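Local coordinates for molybdopterin biosynthesis moeA protein (Pyrococcus horikoshii, PDB 1WU2) that probably acts late in molybdenum cofactor biosynthesis, helping to insert molybdenum into molybdopterin as its MoeA relatives do, at residues K182-I187 with F224-L229; C251-I256 with E291-M296. All blocks are in the same frame, centred on the assembly; numbering follows the deposited sequence.

Interaction 1 (K182-I187 with F224-L229); sequences KPKVGI and FGEPIL
K184 to I187 and E226 to L229 run side by side as parallel strands, K184 facing E226 and I187 facing L229; strand 226-233, outermost in its sheet within this chain, here pairs with 184-190. Four backbone hydrogen bonds join them and alternate in direction. The straightest is V185 N to E226 O at 3.0 Å (172° at the hydrogen), and the most bent is I187 N to I228 O (138°). P227, which has no N-H to give, interrupts none of them, because E226 and I228 supply the donors from this strand. The buried, helix-covered face carries V185, I187 and P227. I187 CG1 lies anti to its carbonyl carbon (chi1 -65°), and CD1 beyond it settles on P227 CB at 3.9 Å. V185 is backed by V220 of helix 212-222 and by L315 of helix 300-319. The opposite face, with K184, E226 and I228, is more open to solvent. I228 CD1 still makes a close apolar touch on K184 CB at 3.5 Å, while K184 NZ and E226 OE1 stay 6.2 Å apart, too far for a salt bridge. One water bonds to both K182 O and E226 OE1, and two others link K182 NZ to G225 O. The chemistry implies a pairing fixed by amides and apolar carbon, whose charged ends, the K182 amine and the E226 carboxylate, reach backbone oxygens through water.

Interaction 2 (C251-I256 with E291-M296); sequences CDIVLI and EKVFIM
I253, V254 and L255 lie parallel to V293, F294 and I295, the strand axes 4.8 Å apart and inclined by 18°, with four alternating hydrogen bonds whose donors approach nearly along the C=O axis. Both are inner strands of the sheet, flanked by 184-190 and 288-290. The shortest bond, M296 N to L255 O at 2.8 Å, carries the pairing past the end of strand 293-295. On one face I253 and L255 meet V293 and I295. L255 CG sits between its own backbone N and carbonyl carbon (chi1 56°), and the two methyls divide the work: CD2 presses on V293 CG1 at 3.3 Å, closer than usual van der Waals contact, while CD1 meets I295 CD1 at 3.9 Å. An alanine in place of L255 would probably leave a gap between V293 and I295 and let their methyls shift. The other face holds V254 and F294; just past the strand, selenomethionine M296 brings SE to 3.5 Å from V254 CG1, the two side chains crossing at about a right angle. F294 CE2 is 4.0 Å from D252 CB, and I253 O lies at the ring edge; Y289 packs edge-to-face with this ring, and V311 of helix 300-319 also touches it. K292 lays CB 3.4 Å from C251 O and sends its amine to D20 O. D252 OD2, buried here, has no partner in the model. The contact therefore owes its cohesion to amide bonds and apolar packing, and the buried carboxylate oxygen probably carries some desolvation cost.

In the fold
The two contacts illustrate how the four parallel strands of a mixed sheet are paired side by side. Interaction 1 joins strands 226-233 and 184-190, interaction 2 joins 252-255 and 293-295, and their centres lie about 11 Å apart. G186 contributes two probable backbone hydrogen bonds to the seam between them: its O lies 2.8 Å from V254 N and its N lies 3.1 Å from D252 O. K184 and C251 add a backbone bond, while V185 CG1 packs on D252 OD1. Helices 212-222 and 300-319 pack against both contacts, as in an alpha/beta domain. This is the probable molybdopterin-binding domain; residues 258-265, just beyond strand 252-255, are not modelled.

Interaction 1 (K182-I187 with F224-L229)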
ATOM      1  N   LYS A 182       9.885  15.662  -0.114  1.00 28.15           N
ATOM      2  CA  LYS A 182      10.237  14.424  -0.797  1.00 28.19           C
ATOM      3  C   LYS A 182      11.696  14.484  -1.226  1.00 28.43           C
ATOM      4  O   LYS A 182      12.089  15.432  -1.908  1.00 28.59           O
ATOM      5  CB  LYS A 182       9.369  14.225  -2.036  1.00 28.05           C
ATOM      6  CG  LYS A 182       7.888  14.102  -1.755  1.00 28.02           C
ATOM      7  CD  LYS A 182       7.149  13.602  -2.984  1.00 28.09           C
ATOM      8  CE  LYS A 182       5.656  13.508  -2.743  1.00 28.03           C
ATOM      9  NZ  LYS A 182       4.970  12.886  -3.907  1.00 28.03           N
ATOM     10  N   PRO A 183      12.500  13.494  -0.835  1.00 28.60           N
ATOM     11  CA  PRO A 183      13.887  13.422  -1.300  1.00 28.71           C
ATOM     12  C   PRO A 183      13.939  13.366  -2.819  1.00 28.88           C
ATOM     13  O   PRO A 183      13.230  12.568  -3.428  1.00 28.94           O
ATOM     14  CB  PRO A 183      14.401  12.105  -0.701  1.00 28.74           C
ATOM     15  CG  PRO A 183      13.492  11.801   0.426  1.00 28.70           C
ATOM     16  CD  PRO A 183      12.165  12.373   0.061  1.00 28.56           C
ATOM     17  N   LYS A 184      14.751  14.225  -3.418  1.00 29.15           N
ATOM     18  CA  LYS A 184      14.963  14.193  -4.855  1.00 29.27           C
ATOM     19  C   LYS A 184      15.940  13.063  -5.175  1.00 29.08           C
ATOM     20  O   LYS A 184      17.043  13.028  -4.643  1.00 29.03           O
ATOM     21  CB  LYS A 184      15.510  15.536  -5.334  1.00 29.51           C
ATOM     22  CG  LYS A 184      14.538  16.700  -5.148  1.00 30.06           C
ATOM     23  CD  LYS A 184      15.256  18.058  -5.147  1.00 31.01           C
ATOM     24  CE  LYS A 184      14.649  19.050  -4.147  1.00 31.56           C
ATOM     25  NZ  LYS A 184      15.702  19.846  -3.435  1.00 32.04           N
ATOM     26  N   VAL A 185      15.518  12.136  -6.030  1.00 28.99           N
ATOM     27  CA  VAL A 185      16.320  10.974  -6.400  1.00 28.92           C
ATOM     28  C   VAL A 185      16.634  11.027  -7.889  1.00 29.01           C
ATOM     29  O   VAL A 185      15.744  10.854  -8.714  1.00 28.67           O
ATOM     30  CB  VAL A 185      15.557   9.661  -6.098  1.00 28.90           C
ATOM     31  CG1 VAL A 185      16.347   8.433  -6.566  1.00 28.93           C
ATOM     32  CG2 VAL A 185      15.230   9.564  -4.620  1.00 28.63           C
ATOM     33  N   GLY A 186      17.900  11.262  -8.225  1.00 29.29           N
ATOM     34  CA  GLY A 186      18.347  11.256  -9.605  1.00 29.66           C
ATOM     35  C   GLY A 186      18.361   9.855 -10.191  1.00 30.04           C
ATOM     36  O   GLY A 186      18.572   8.879  -9.475  1.00 29.77           O
ATOM     37  N   ILE A 187      18.129   9.762 -11.496  1.00 30.52           N
ATOM     38  CA  ILE A 187      18.116   8.485 -12.205  1.00 30.86           C
ATOM     39  C   ILE A 187      18.904   8.627 -13.506  1.00 31.53           C
ATOM     40  O   ILE A 187      18.457   9.302 -14.434  1.00 31.53           O
ATOM     41  CB  ILE A 187      16.659   8.038 -12.498  1.00 30.77           C
ATOM     42  CG1 ILE A 187      15.911   7.744 -11.191  1.00 30.79           C
ATOM     43  CG2 ILE A 187      16.645   6.807 -13.402  1.00 30.54           C
ATOM     44  CD1 ILE A 187      14.431   7.440 -11.367  1.00 30.34           C
ATOM     45  N   PHE A 224       8.098   7.647  -1.202  1.00 26.49           N
ATOM     46  CA  PHE A 224       8.342   8.957  -0.579  1.00 26.87           C
ATOM     47  C   PHE A 224       9.165   9.970  -1.376  1.00 27.57           C
ATOM     48  O   PHE A 224       9.263  11.127  -0.964  1.00 27.38           O
ATOM     49  CB  PHE A 224       8.968   8.784   0.813  1.00 26.85           C
ATOM     50  CG  PHE A 224       8.402   7.626   1.589  1.00 26.79           C
ATOM     51  CD1 PHE A 224       7.031   7.531   1.810  1.00 26.55           C
ATOM     52  CD2 PHE A 224       9.231   6.619   2.070  1.00 26.44           C
ATOM     53  CE1 PHE A 224       6.497   6.460   2.512  1.00 26.72           C
ATOM     54  CE2 PHE A 224       8.703   5.543   2.776  1.00 26.86           C
ATOM     55  CZ  PHE A 224       7.334   5.463   2.997  1.00 26.55           C
ATOM     56  N   GLY A 225       9.737   9.552  -2.506  1.00 28.29           N
ATOM     57  CA  GLY A 225      10.664  10.379  -3.258  1.00 28.91           C
ATOM     58  C   GLY A 225      10.094  11.023  -4.510  1.00 29.54           C
ATOM     59  O   GLY A 225       9.020  10.655  -4.983  1.00 29.63           O
ATOM     60  N   GLU A 226      10.833  11.999  -5.034  1.00 30.33           N
ATOM     61  CA  GLU A 226      10.543  12.645  -6.309  1.00 31.08           C
ATOM     62  C   GLU A 226      11.642  12.254  -7.296  1.00 31.50           C
ATOM     63  O   GLU A 226      12.776  12.696  -7.147  1.00 31.58           O
ATOM     64  CB  GLU A 226      10.530  14.165  -6.129  1.00 31.20           C
ATOM     65  CG  GLU A 226      10.268  14.965  -7.402  1.00 32.05           C
ATOM     66  CD  GLU A 226      10.459  16.466  -7.213  1.00 33.32           C
ATOM     67  OE1 GLU A 226      10.900  16.897  -6.124  1.00 33.27           O
ATOM     68  OE2 GLU A 226      10.168  17.220  -8.164  1.00 34.69           O
ATOM     69  N   PRO A 227      11.329  11.430  -8.294  1.00 32.16           N
ATOM     70  CA  PRO A 227      12.337  11.018  -9.276  1.00 32.73           C
ATOM     71  C   PRO A 227      12.631  12.129 -10.280  1.00 33.46           C
ATOM     72  O   PRO A 227      11.711  12.821 -10.711  1.00 33.47           O
ATOM     73  CB  PRO A 227      11.682   9.825  -9.972  1.00 32.59           C
ATOM     74  CG  PRO A 227      10.232  10.088  -9.873  1.00 32.28           C
ATOM     75  CD  PRO A 227      10.013  10.835  -8.584  1.00 32.03           C
ATOM     76  N   ILE A 228      13.904  12.288 -10.632  1.00 34.44           N
ATOM     77  CA  ILE A 228      14.330  13.282 -11.606  1.00 35.27           C
ATOM     78  C   ILE A 228      15.173  12.593 -12.675  1.00 35.95           C
ATOM     79  O   ILE A 228      16.241  12.059 -12.380  1.00 35.98           O
ATOM     80  CB  ILE A 228      15.118  14.407 -10.906  1.00 35.33           C
ATOM     81  CG1 ILE A 228      14.161  15.305 -10.111  1.00 35.61           C
ATOM     82  CG2 ILE A 228      15.886  15.260 -11.917  1.00 35.35           C
ATOM     83  CD1 ILE A 228      14.684  15.698  -8.763  1.00 35.74           C
ATOM     84  N   LEU A 229      14.683  12.618 -13.911  1.00 36.94           N
ATOM     85  CA  LEU A 229      15.313  11.917 -15.025  1.00 37.75           C
ATOM     86  C   LEU A 229      16.435  12.740 -15.637  1.00 38.53           C
ATOM     87  O   LEU A 229      16.242  13.911 -15.970  1.00 38.54           O
ATOM     88  CB  LEU A 229      14.289  11.623 -16.121  1.00 37.83           C
ATOM     89  CG  LEU A 229      13.126  10.680 -15.798  1.00 38.29           C
ATOM     90  CD1 LEU A 229      11.946  11.437 -15.197  1.00 38.68           C
ATOM     91  CD2 LEU A 229      12.705   9.934 -17.062  1.00 38.42           C
TER
HETATM   92  O   HOH W   1       6.385   9.972  -3.584  1.00 21.78           O
HETATM   93  O   HOH W   2      11.120  17.424  -3.606  1.00 29.45           O
HETATM   94  O   HOH W   3       6.995  12.554  -6.430  1.00 44.39           O

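Interaction 2 (C251-I256 with E291-M296)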
ATOM      1  N   CYS A 251      19.454  14.756  -3.437  1.00 37.94           N
ATOM      2  CA  CYS A 251      19.848  14.247  -2.132  1.00 37.60           C
ATOM      3  C   CYS A 251      20.585  12.919  -2.311  1.00 37.16           C
ATOM      4  O   CYS A 251      21.637  12.695  -1.712  1.00 36.92           O
ATOM      5  CB  CYS A 251      18.615  14.067  -1.240  1.00 37.69           C
ATOM      6  SG  CYS A 251      17.433  15.441  -1.289  1.00 38.21           S
ATOM      7  N   ASP A 252      20.011  12.035  -3.124  1.00 36.79           N
ATOM      8  CA  ASP A 252      20.695  10.819  -3.563  1.00 36.51           C
ATOM      9  C   ASP A 252      20.513  10.635  -5.068  1.00 36.15           C
ATOM     10  O   ASP A 252      19.677  11.292  -5.683  1.00 36.02           O
ATOM     11  CB  ASP A 252      20.236   9.586  -2.751  1.00 36.54           C
ATOM     12  CG  ASP A 252      19.012   8.884  -3.343  1.00 37.08           C
ATOM     13  OD1 ASP A 252      19.028   8.536  -4.540  1.00 38.34           O
ATOM     14  OD2 ASP A 252      17.994   8.601  -2.676  1.00 37.37           O
ATOM     15  N   ILE A 253      21.318   9.757  -5.658  1.00 35.75           N
ATOM     16  CA  ILE A 253      21.246   9.483  -7.091  1.00 35.48           C
ATOM     17  C   ILE A 253      21.449   7.988  -7.375  1.00 35.50           C
ATOM     18  O   ILE A 253      22.290   7.328  -6.774  1.00 35.25           O
ATOM     19  CB  ILE A 253      22.214  10.426  -7.928  1.00 35.31           C
ATOM     20  CG1 ILE A 253      23.128   9.645  -8.877  1.00 34.78           C
ATOM     21  CG2 ILE A 253      23.045  11.351  -7.029  1.00 35.35           C
ATOM     22  CD1 ILE A 253      22.489   9.352 -10.206  1.00 34.56           C
ATOM     23  N   VAL A 254      20.644   7.481  -8.298  1.00 35.67           N
ATOM     24  CA  VAL A 254      20.637   6.088  -8.701  1.00 35.89           C
ATOM     25  C   VAL A 254      21.149   6.022 -10.135  1.00 36.31           C
ATOM     26  O   VAL A 254      20.710   6.792 -10.978  1.00 36.06           O
ATOM     27  CB  VAL A 254      19.189   5.531  -8.633  1.00 35.74           C
ATOM     28  CG1 VAL A 254      18.993   4.364  -9.582  1.00 35.83           C
ATOM     29  CG2 VAL A 254      18.822   5.139  -7.201  1.00 35.77           C
ATOM     30  N   LEU A 255      22.083   5.118 -10.412  1.00 37.10           N
ATOM     31  CA  LEU A 255      22.555   4.914 -11.783  1.00 37.75           C
ATOM     32  C   LEU A 255      22.655   3.436 -12.167  1.00 38.32           C
ATOM     33  O   LEU A 255      23.018   2.591 -11.355  1.00 38.01           O
ATOM     34  CB  LEU A 255      23.879   5.644 -12.042  1.00 37.71           C
ATOM     35  CG  LEU A 255      25.076   5.350 -11.139  1.00 37.90           C
ATOM     36  CD1 LEU A 255      25.966   4.264 -11.741  1.00 38.33           C
ATOM     37  CD2 LEU A 255      25.876   6.624 -10.912  1.00 38.03           C
ATOM     38  N   ILE A 256      22.359   3.172 -13.435  1.00 39.20           N
ATOM     39  CA  ILE A 256      22.247   1.835 -14.006  1.00 40.07           C
ATOM     40  C   ILE A 256      23.531   1.486 -14.758  1.00 40.56           C
ATOM     41  O   ILE A 256      24.258   2.382 -15.182  1.00 40.85           O
ATOM     42  CB  ILE A 256      21.043   1.833 -14.988  1.00 40.15           C
ATOM     43  CG1 ILE A 256      19.730   2.101 -14.242  1.00 40.52           C
ATOM     44  CG2 ILE A 256      20.972   0.547 -15.783  1.00 40.75           C
ATOM     45  CD1 ILE A 256      19.444   1.154 -13.098  1.00 40.65           C
ATOM     46  N   GLU A 291      29.039   8.188  -1.535  1.00 33.07           N
ATOM     47  CA  GLU A 291      28.751   9.609  -1.776  1.00 33.28           C
ATOM     48  C   GLU A 291      27.332   9.854  -2.296  1.00 33.24           C
ATOM     49  O   GLU A 291      27.133  10.636  -3.230  1.00 33.39           O
ATOM     50  CB  GLU A 291      29.763  10.216  -2.754  1.00 33.44           C
ATOM     51  CG  GLU A 291      31.214   9.910  -2.442  1.00 34.06           C
ATOM     52  CD  GLU A 291      32.163  10.758  -3.271  1.00 35.13           C
ATOM     53  OE1 GLU A 291      32.652  11.780  -2.745  1.00 36.40           O
ATOM     54  OE2 GLU A 291      32.413  10.411  -4.448  1.00 34.94           O
ATOM     55  N   LYS A 292      26.355   9.184  -1.680  1.00 33.13           N
ATOM     56  CA  LYS A 292      24.939   9.288  -2.057  1.00 32.96           C
ATOM     57  C   LYS A 292      24.602   8.657  -3.416  1.00 32.89           C
ATOM     58  O   LYS A 292      23.512   8.876  -3.934  1.00 32.94           O
ATOM     59  CB  LYS A 292      24.459  10.753  -2.041  1.00 32.95           C
ATOM     60  CG  LYS A 292      24.904  11.575  -0.833  1.00 32.96           C
ATOM     61  CD  LYS A 292      24.530  10.899   0.472  1.00 33.34           C
ATOM     62  CE  LYS A 292      24.621  11.863   1.644  1.00 33.76           C
ATOM     63  NZ  LYS A 292      25.201  11.213   2.841  1.00 33.96           N
ATOM     64  N   VAL A 293      25.514   7.867  -3.979  1.00 32.80           N
ATOM     65  CA  VAL A 293      25.332   7.289  -5.310  1.00 32.84           C
ATOM     66  C   VAL A 293      25.174   5.770  -5.221  1.00 33.02           C
ATOM     67  O   VAL A 293      26.034   5.078  -4.687  1.00 32.89           O
ATOM     68  CB  VAL A 293      26.509   7.625  -6.249  1.00 32.75           C
ATOM     69  CG1 VAL A 293      26.217   7.157  -7.669  1.00 32.56           C
ATOM     70  CG2 VAL A 293      26.793   9.120  -6.239  1.00 33.01           C
ATOM     71  N   PHE A 294      24.074   5.270  -5.772  1.00 33.40           N
ATOM     72  CA  PHE A 294      23.731   3.854  -5.748  1.00 33.71           C
ATOM     73  C   PHE A 294      24.029   3.253  -7.120  1.00 34.33           C
ATOM     74  O   PHE A 294      23.373   3.601  -8.100  1.00 34.25           O
ATOM     75  CB  PHE A 294      22.233   3.680  -5.447  1.00 33.58           C
ATOM     76  CG  PHE A 294      21.822   4.110  -4.059  1.00 33.14           C
ATOM     77  CD1 PHE A 294      21.365   3.176  -3.138  1.00 33.18           C
ATOM     78  CD2 PHE A 294      21.864   5.444  -3.682  1.00 32.85           C
ATOM     79  CE1 PHE A 294      20.975   3.563  -1.864  1.00 33.14           C
ATOM     80  CE2 PHE A 294      21.479   5.836  -2.409  1.00 33.00           C
ATOM     81  CZ  PHE A 294      21.032   4.895  -1.499  1.00 33.09           C
ATOM     82  N   ILE A 295      25.013   2.359  -7.189  1.00 35.15           N
ATOM     83  CA  ILE A 295      25.354   1.667  -8.436  1.00 35.96           C
ATOM     84  C   ILE A 295      24.464   0.430  -8.597  1.00 36.54           C
ATOM     85  O   ILE A 295      24.560  -0.515  -7.817  1.00 36.34           O
ATOM     86  CB  ILE A 295      26.856   1.237  -8.478  1.00 36.07           C
ATOM     87  CG1 ILE A 295      27.787   2.264  -7.809  1.00 36.47           C
ATOM     88  CG2 ILE A 295      27.297   0.995  -9.917  1.00 36.23           C
ATOM     89  CD1 ILE A 295      27.662   3.687  -8.324  1.00 36.87           C
HETATM   90  N   MSE A 296      23.616   0.435  -9.623  1.00 37.46           N
HETATM   91  CA  MSE A 296      22.626  -0.623  -9.834  1.00 38.37           C
HETATM   92  C   MSE A 296      23.001  -1.498 -11.038  1.00 38.70           C
HETATM   93  O   MSE A 296      23.973  -1.214 -11.742  1.00 38.72           O
HETATM   94  CB  MSE A 296      21.216  -0.035 -10.009  1.00 38.71           C
HETATM   95  CG  MSE A 296      20.973   1.303  -9.307  1.00 40.15           C
HETATM   96 SE   MSE A 296      19.473   1.301  -8.044  1.00 43.45          SE
HETATM   97  CE  MSE A 296      20.322   0.315  -6.675  1.00 43.03           C
TER